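Long-range contact in glycosyl hydrolase BlGH5_18 (Bifidobacterium longum subsp. infantis, PDB 7LQX), which is a family GH5 subfamily 18 glycoside hydrolase that probably cleaves glycosidic bonds in the breakdown of N-glycans: residues D207-V220 with H253-R266. Numbering follows the deposited sequence.
Sequences DGVWYLDHHPFTPV and HALYLAELSRAFAR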
loop_
_atom_site.group_PDB
_atom_site.type_symbol
_atom_site.label_atom_id
_atom_site.label_comp_id
_atom_site.label_asym_id
_atom_site.label_seq_id
_atom_site.Cartn_x
_atom_site.Cartn_y
_atom_site.Cartn_z
ATOM N N ASP A 207 22.024 -1.060 -9.018
ATOM C CA ASP A 207 23.449 -0.800 -9.202
ATOM C C ASP A 207 24.019 0.174 -8.182
ATOM O O ASP A 207 25.238 0.383 -8.182
ATOM C CB ASP A 207 23.783 -0.397 -10.644
ATOM C CG ASP A 207 23.108 0.882 -11.095
ATOM O OD1 ASP A 207 22.704 1.692 -10.241
ATOM O OD2 ASP A 207 23.006 1.088 -12.330
ATOM N N GLY A 208 23.195 0.731 -7.294
ATOM C CA GLY A 208 23.739 1.447 -6.157
ATOM C C GLY A 208 24.709 0.614 -5.339
ATOM O O GLY A 208 25.632 1.153 -4.724
ATOM N N VAL A 209 24.513 -0.707 -5.309
ATOM C CA VAL A 209 25.431 -1.562 -4.563
ATOM C C VAL A 209 26.851 -1.431 -5.100
ATOM O O VAL A 209 27.820 -1.481 -4.332
ATOM C CB VAL A 209 24.935 -3.023 -4.551
ATOM C CG1 VAL A 209 25.027 -3.665 -5.926
ATOM C CG2 VAL A 209 25.705 -3.839 -3.526
ATOM N N TRP A 210 27.001 -1.234 -6.413
ATOM C CA TRP A 210 28.317 -1.138 -7.037
ATOM C C TRP A 210 28.844 0.284 -7.087
ATOM O O TRP A 210 30.060 0.490 -7.112
ATOM C CB TRP A 210 28.287 -1.695 -8.482
ATOM C CG TRP A 210 27.736 -3.076 -8.515
ATOM C CD1 TRP A 210 26.539 -3.458 -9.025
ATOM C CD2 TRP A 210 28.327 -4.255 -7.952
ATOM N NE1 TRP A 210 26.343 -4.801 -8.824
ATOM C CE2 TRP A 210 27.425 -5.310 -8.160
ATOM C CE3 TRP A 210 29.531 -4.521 -7.303
ATOM C CZ2 TRP A 210 27.685 -6.607 -7.741
ATOM C CZ3 TRP A 210 29.782 -5.811 -6.881
ATOM C CH2 TRP A 210 28.866 -6.836 -7.108
ATOM N N TYR A 211 27.962 1.265 -7.111
ATOM C CA TYR A 211 28.321 2.594 -7.545
ATOM C C TYR A 211 28.179 3.672 -6.476
ATOM O O TYR A 211 28.657 4.789 -6.693
ATOM C CB TYR A 211 27.449 2.974 -8.751
ATOM C CG TYR A 211 27.656 2.173 -10.024
ATOM C CD1 TYR A 211 28.799 1.413 -10.248
ATOM C CD2 TYR A 211 26.697 2.213 -11.023
ATOM C CE1 TYR A 211 28.968 0.734 -11.443
ATOM C CE2 TYR A 211 26.864 1.538 -12.208
ATOM C CZ TYR A 211 28.002 0.803 -12.419
ATOM O OH TYR A 211 28.193 0.132 -13.611
ATOM N N LEU A 212 27.557 3.386 -5.339
ATOM C CA LEU A 212 27.283 4.413 -4.342
ATOM C C LEU A 212 28.122 4.214 -3.087
ATOM O O LEU A 212 27.981 3.202 -2.394
ATOM C CB LEU A 212 25.816 4.378 -3.932
ATOM C CG LEU A 212 24.808 4.847 -4.963
ATOM C CD1 LEU A 212 23.403 4.637 -4.417
ATOM C CD2 LEU A 212 25.043 6.306 -5.302
ATOM N N ASP A 213 28.950 5.197 -2.756
ATOM C CA ASP A 213 29.706 5.117 -1.516
ATOM C C ASP A 213 28.786 5.274 -0.316
ATOM O O ASP A 213 27.755 5.946 -0.379
ATOM C CB ASP A 213 30.800 6.174 -1.496
ATOM C CG ASP A 213 31.961 5.783 -2.363
ATOM O OD1 ASP A 213 32.605 4.752 -2.056
ATOM O OD2 ASP A 213 32.179 6.459 -3.385
ATOM N N HIS A 214 29.152 4.606 0.773
ATOM C CA HIS A 214 28.446 4.661 2.049
ATOM C C HIS A 214 27.052 4.048 1.996
ATOM O O HIS A 214 26.265 4.243 2.919
ATOM C CB HIS A 214 28.398 6.094 2.597
ATOM C CG HIS A 214 29.733 6.773 2.602
ATOM N ND1 HIS A 214 30.764 6.378 3.428
ATOM C CD2 HIS A 214 30.213 7.803 1.867
ATOM C CE1 HIS A 214 31.817 7.144 3.210
ATOM N NE2 HIS A 214 31.510 8.017 2.268
ATOM N N HIS A 215 26.736 3.313 0.976
ATOM C CA HIS A 215 25.464 2.615 0.858
ATOM C C HIS A 215 25.527 1.324 1.681
ATOM O O HIS A 215 26.536 0.622 1.660
ATOM C CB HIS A 215 25.235 2.307 -0.615
ATOM C CG HIS A 215 23.883 1.773 -0.943
ATOM N ND1 HIS A 215 22.722 2.485 -0.729
ATOM C CD2 HIS A 215 23.511 0.612 -1.530
ATOM C CE1 HIS A 215 21.695 1.777 -1.158
ATOM N NE2 HIS A 215 22.143 0.633 -1.634
ATOM N N PRO A 216 24.487 1.003 2.458
ATOM C CA PRO A 216 24.609 -0.127 3.398
ATOM C C PRO A 216 24.614 -1.495 2.747
ATOM O O PRO A 216 25.038 -2.456 3.399
ATOM C CB PRO A 216 23.409 0.044 4.341
ATOM C CG PRO A 216 22.436 0.829 3.567
ATOM C CD PRO A 216 23.221 1.735 2.645
ATOM N N PHE A 217 24.163 -1.625 1.505
ATOM C CA PHE A 217 24.357 -2.849 0.735
ATOM C C PHE A 217 25.662 -2.696 -0.034
ATOM O O PHE A 217 25.905 -1.644 -0.626
ATOM C CB PHE A 217 23.181 -3.044 -0.212
ATOM C CG PHE A 217 21.931 -3.503 0.473
ATOM C CD1 PHE A 217 21.123 -2.617 1.176
ATOM C CD2 PHE A 217 21.561 -4.830 0.412
ATOM C CE1 PHE A 217 19.984 -3.065 1.796
ATOM C CE2 PHE A 217 20.421 -5.274 1.023
ATOM C CZ PHE A 217 19.639 -4.397 1.721
ATOM N N THR A 218 26.504 -3.720 -0.007
ATOM C CA THR A 218 27.889 -3.590 -0.435
ATOM C C THR A 218 28.284 -4.603 -1.494
ATOM O O THR A 218 27.679 -5.671 -1.614
ATOM C CB THR A 218 28.828 -3.807 0.765
ATOM O OG1 THR A 218 28.704 -5.179 1.159
ATOM C CG2 THR A 218 28.483 -2.888 1.932
ATOM N N PRO A 219 29.340 -4.305 -2.256
ATOM C CA PRO A 219 29.866 -5.305 -3.206
ATOM C C PRO A 219 30.201 -6.646 -2.575
ATOM O O PRO A 219 29.922 -7.696 -3.174
ATOM C CB PRO A 219 31.113 -4.606 -3.770
ATOM C CG PRO A 219 30.764 -3.140 -3.688
ATOM C CD PRO A 219 30.007 -2.998 -2.396
ATOM N N VAL A 220 30.812 -6.647 -1.391
ATOM C CA VAL A 220 31.159 -7.913 -0.751
ATOM C C VAL A 220 29.910 -8.748 -0.475
ATOM O O VAL A 220 29.900 -9.965 -0.706
ATOM C CB VAL A 220 32.005 -7.669 0.515
ATOM C CG1 VAL A 220 32.084 -8.924 1.371
ATOM C CG2 VAL A 220 33.403 -7.180 0.125
ATOM N N HIS A 253 28.107 -2.422 -20.820
ATOM C CA HIS A 253 27.803 -2.165 -19.417
ATOM C C HIS A 253 27.524 -3.449 -18.644
ATOM O O HIS A 253 27.934 -3.581 -17.483
ATOM C CB HIS A 253 26.634 -1.186 -19.280
ATOM C CG HIS A 253 26.377 -0.765 -17.867
ATOM N ND1 HIS A 253 25.497 -1.431 -17.040
ATOM C CD2 HIS A 253 26.923 0.222 -17.119
ATOM C CE1 HIS A 253 25.506 -0.865 -15.847
ATOM N NE2 HIS A 253 26.360 0.141 -15.867
ATOM N N ALA A 254 26.795 -4.394 -19.246
ATOM C CA ALA A 254 26.457 -5.616 -18.519
ATOM C C ALA A 254 27.703 -6.450 -18.255
ATOM O O ALA A 254 27.890 -6.967 -17.148
ATOM C CB ALA A 254 25.412 -6.431 -19.284
ATOM N N LEU A 255 28.569 -6.588 -19.264
ATOM C CA LEU A 255 29.848 -7.256 -19.063
ATOM C C LEU A 255 30.648 -6.584 -17.959
ATOM O O LEU A 255 31.260 -7.257 -17.117
ATOM C CB LEU A 255 30.646 -7.223 -20.368
ATOM C CG LEU A 255 32.086 -7.730 -20.277
ATOM C CD1 LEU A 255 32.141 -9.171 -19.797
ATOM C CD2 LEU A 255 32.795 -7.591 -21.621
ATOM N N TYR A 256 30.673 -5.251 -17.963
ATOM C CA TYR A 256 31.429 -4.524 -16.954
ATOM C C TYR A 256 30.947 -4.862 -15.552
ATOM O O TYR A 256 31.757 -5.145 -14.665
ATOM C CB TYR A 256 31.324 -3.020 -17.199
ATOM C CG TYR A 256 31.908 -2.210 -16.062
ATOM C CD1 TYR A 256 33.277 -2.196 -15.829
ATOM C CD2 TYR A 256 31.093 -1.495 -15.208
ATOM C CE1 TYR A 256 33.815 -1.473 -14.797
ATOM C CE2 TYR A 256 31.623 -0.757 -14.167
ATOM C CZ TYR A 256 32.993 -0.758 -13.964
ATOM O OH TYR A 256 33.544 -0.031 -12.936
ATOM N N LEU A 257 29.636 -4.824 -15.319
ATOM C CA LEU A 257 29.140 -5.144 -13.987
ATOM C C LEU A 257 29.479 -6.578 -13.606
ATOM O O LEU A 257 29.791 -6.866 -12.444
ATOM C CB LEU A 257 27.635 -4.907 -13.899
ATOM C CG LEU A 257 27.235 -3.454 -13.661
ATOM C CD1 LEU A 257 25.728 -3.321 -13.446
ATOM C CD2 LEU A 257 27.993 -2.834 -12.483
ATOM N N ALA A 258 29.404 -7.499 -14.561
ATOM C CA ALA A 258 29.766 -8.878 -14.258
ATOM C C ALA A 258 31.223 -8.974 -13.809
ATOM O O ALA A 258 31.532 -9.608 -12.794
ATOM C CB ALA A 258 29.509 -9.770 -15.472
ATOM N N GLU A 259 32.130 -8.328 -14.546
ATOM C CA GLU A 259 33.544 -8.364 -14.178
ATOM C C GLU A 259 33.800 -7.619 -12.875
ATOM O O GLU A 259 34.613 -8.056 -12.054
ATOM C CB GLU A 259 34.398 -7.779 -15.300
ATOM C CG GLU A 259 34.403 -8.612 -16.578
ATOM C CD GLU A 259 34.844 -10.050 -16.356
ATOM O OE1 GLU A 259 35.600 -10.318 -15.397
ATOM O OE2 GLU A 259 34.435 -10.918 -17.144
ATOM N N LEU A 260 33.125 -6.488 -12.667
ATOM C CA LEU A 260 33.270 -5.761 -11.414
ATOM C C LEU A 260 32.903 -6.654 -10.241
ATOM O O LEU A 260 33.608 -6.684 -9.227
ATOM C CB LEU A 260 32.401 -4.505 -11.455
ATOM C CG LEU A 260 32.440 -3.612 -10.222
ATOM C CD1 LEU A 260 33.819 -3.051 -9.963
ATOM C CD2 LEU A 260 31.436 -2.475 -10.401
ATOM N N SER A 261 31.808 -7.403 -10.361
ATOM C CA SER A 261 31.392 -8.252 -9.254
ATOM C C SER A 261 32.434 -9.317 -8.948
ATOM O O SER A 261 32.650 -9.655 -7.782
ATOM C CB SER A 261 30.022 -8.865 -9.551
ATOM O OG SER A 261 30.071 -9.937 -10.481
ATOM N N ARG A 262 33.116 -9.825 -9.973
ATOM C CA ARG A 262 34.127 -10.851 -9.757
ATOM C C ARG A 262 35.272 -10.357 -8.887
ATOM O O ARG A 262 35.925 -11.163 -8.213
ATOM C CB ARG A 262 34.676 -11.336 -11.094
ATOM C CG ARG A 262 33.704 -12.171 -11.908
ATOM C CD ARG A 262 34.349 -12.533 -13.224
ATOM N NE ARG A 262 35.432 -13.507 -13.072
ATOM C CZ ARG A 262 36.386 -13.720 -13.973
ATOM N NH1 ARG A 262 36.454 -12.980 -15.068
ATOM N NH2 ARG A 262 37.287 -14.670 -13.766
ATOM N N ALA A 263 35.562 -9.058 -8.911
ATOM C CA ALA A 263 36.626 -8.544 -8.060
ATOM C C ALA A 263 36.376 -8.882 -6.599
ATOM O O ALA A 263 37.325 -9.085 -5.832
ATOM C CB ALA A 263 36.724 -7.027 -8.218
ATOM N N PHE A 264 35.105 -8.933 -6.190
ATOM C CA PHE A 264 34.736 -9.068 -4.786
ATOM C C PHE A 264 34.335 -10.478 -4.385
ATOM O O PHE A 264 34.178 -10.733 -3.187
ATOM C CB PHE A 264 33.623 -8.052 -4.452
ATOM C CG PHE A 264 33.991 -6.659 -4.852
ATOM C CD1 PHE A 264 34.845 -5.904 -4.074
ATOM C CD2 PHE A 264 33.551 -6.132 -6.056
ATOM C CE1 PHE A 264 35.229 -4.642 -4.476
ATOM C CE2 PHE A 264 33.938 -4.885 -6.458
ATOM C CZ PHE A 264 34.775 -4.138 -5.676
ATOM N N ALA A 265 34.137 -11.381 -5.337
ATOM C CA ALA A 265 33.738 -12.748 -5.024
ATOM C C ALA A 265 34.944 -13.515 -4.506
ATOM O O ALA A 265 35.953 -13.631 -5.207
ATOM C CB ALA A 265 33.209 -13.424 -6.285
ATOM N N ARG A 266 34.844 -14.050 -3.291
ATOM C CA ARG A 266 35.945 -14.850 -2.768
ATOM C C ARG A 266 36.029 -16.208 -3.452
ATOM O O ARG A 266 37.106 -16.814 -3.485
ATOM C CB ARG A 266 35.794 -15.026 -1.258
ATOM C CG ARG A 266 35.826 -13.720 -0.486
ATOM C CD ARG A 266 35.852 -13.944 1.015
ATOM N NE ARG A 266 34.640 -14.574 1.529
ATOM C CZ ARG A 266 33.562 -13.907 1.938
ATOM N NH1 ARG A 266 33.536 -12.584 1.894
ATOM N NH2 ARG A 266 32.511 -14.567 2.398
#
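Trp210 from the short helix 208-211 fits as a knob among Leu257, Leu260, Ser261 and Phe264 of helix 248-264. Its six-membered end reaches Ser261, CH2 lying 3.4 Å from Ser261 CB, while CB rests 3.8 Å from Leu260 CD2 and CD1 the same distance from Leu257 CD2. Phe264 CD2 meets the indole edge near its plane, at CZ3, and Val209 CG1 lies toward the rim of one indole face. Tyr211 is the second knob, among His253, Tyr256, Leu257 and Leu260. With CG anti to the carbonyl carbon (chi1 -66°), the ring swings its hydroxyl end up to the helix, bringing OH to 2.9 Å from His253 NE2, which lies in the phenol plane, and to 3.2 Å from Leu257 CD2. His253 has its stronger polar partner in Ser233, on strand 229-233. Farther along, Pro219 CB stands over the centre of the Phe264 ring, a CH-pi contact of 3.7 Å to the centroid; Ala263 CB lies over the opposite face, offset toward the rim. Replacing Trp210 by an alanine would probably open a gap beside Ser261 and leave Phe264 CD2 without the indole it packs against. Behind this layer, Ser261 OG donates a hydrogen bond to Ala258 O (2.8 Å), and Leu257 and Ser261 touch Ile231. The contact thus joins two connections of the (beta/alpha)8 barrel, following strands 200-202 and 229-233. Its chemistry is chiefly apolar and aromatic, so cohesion should depend on shape fit.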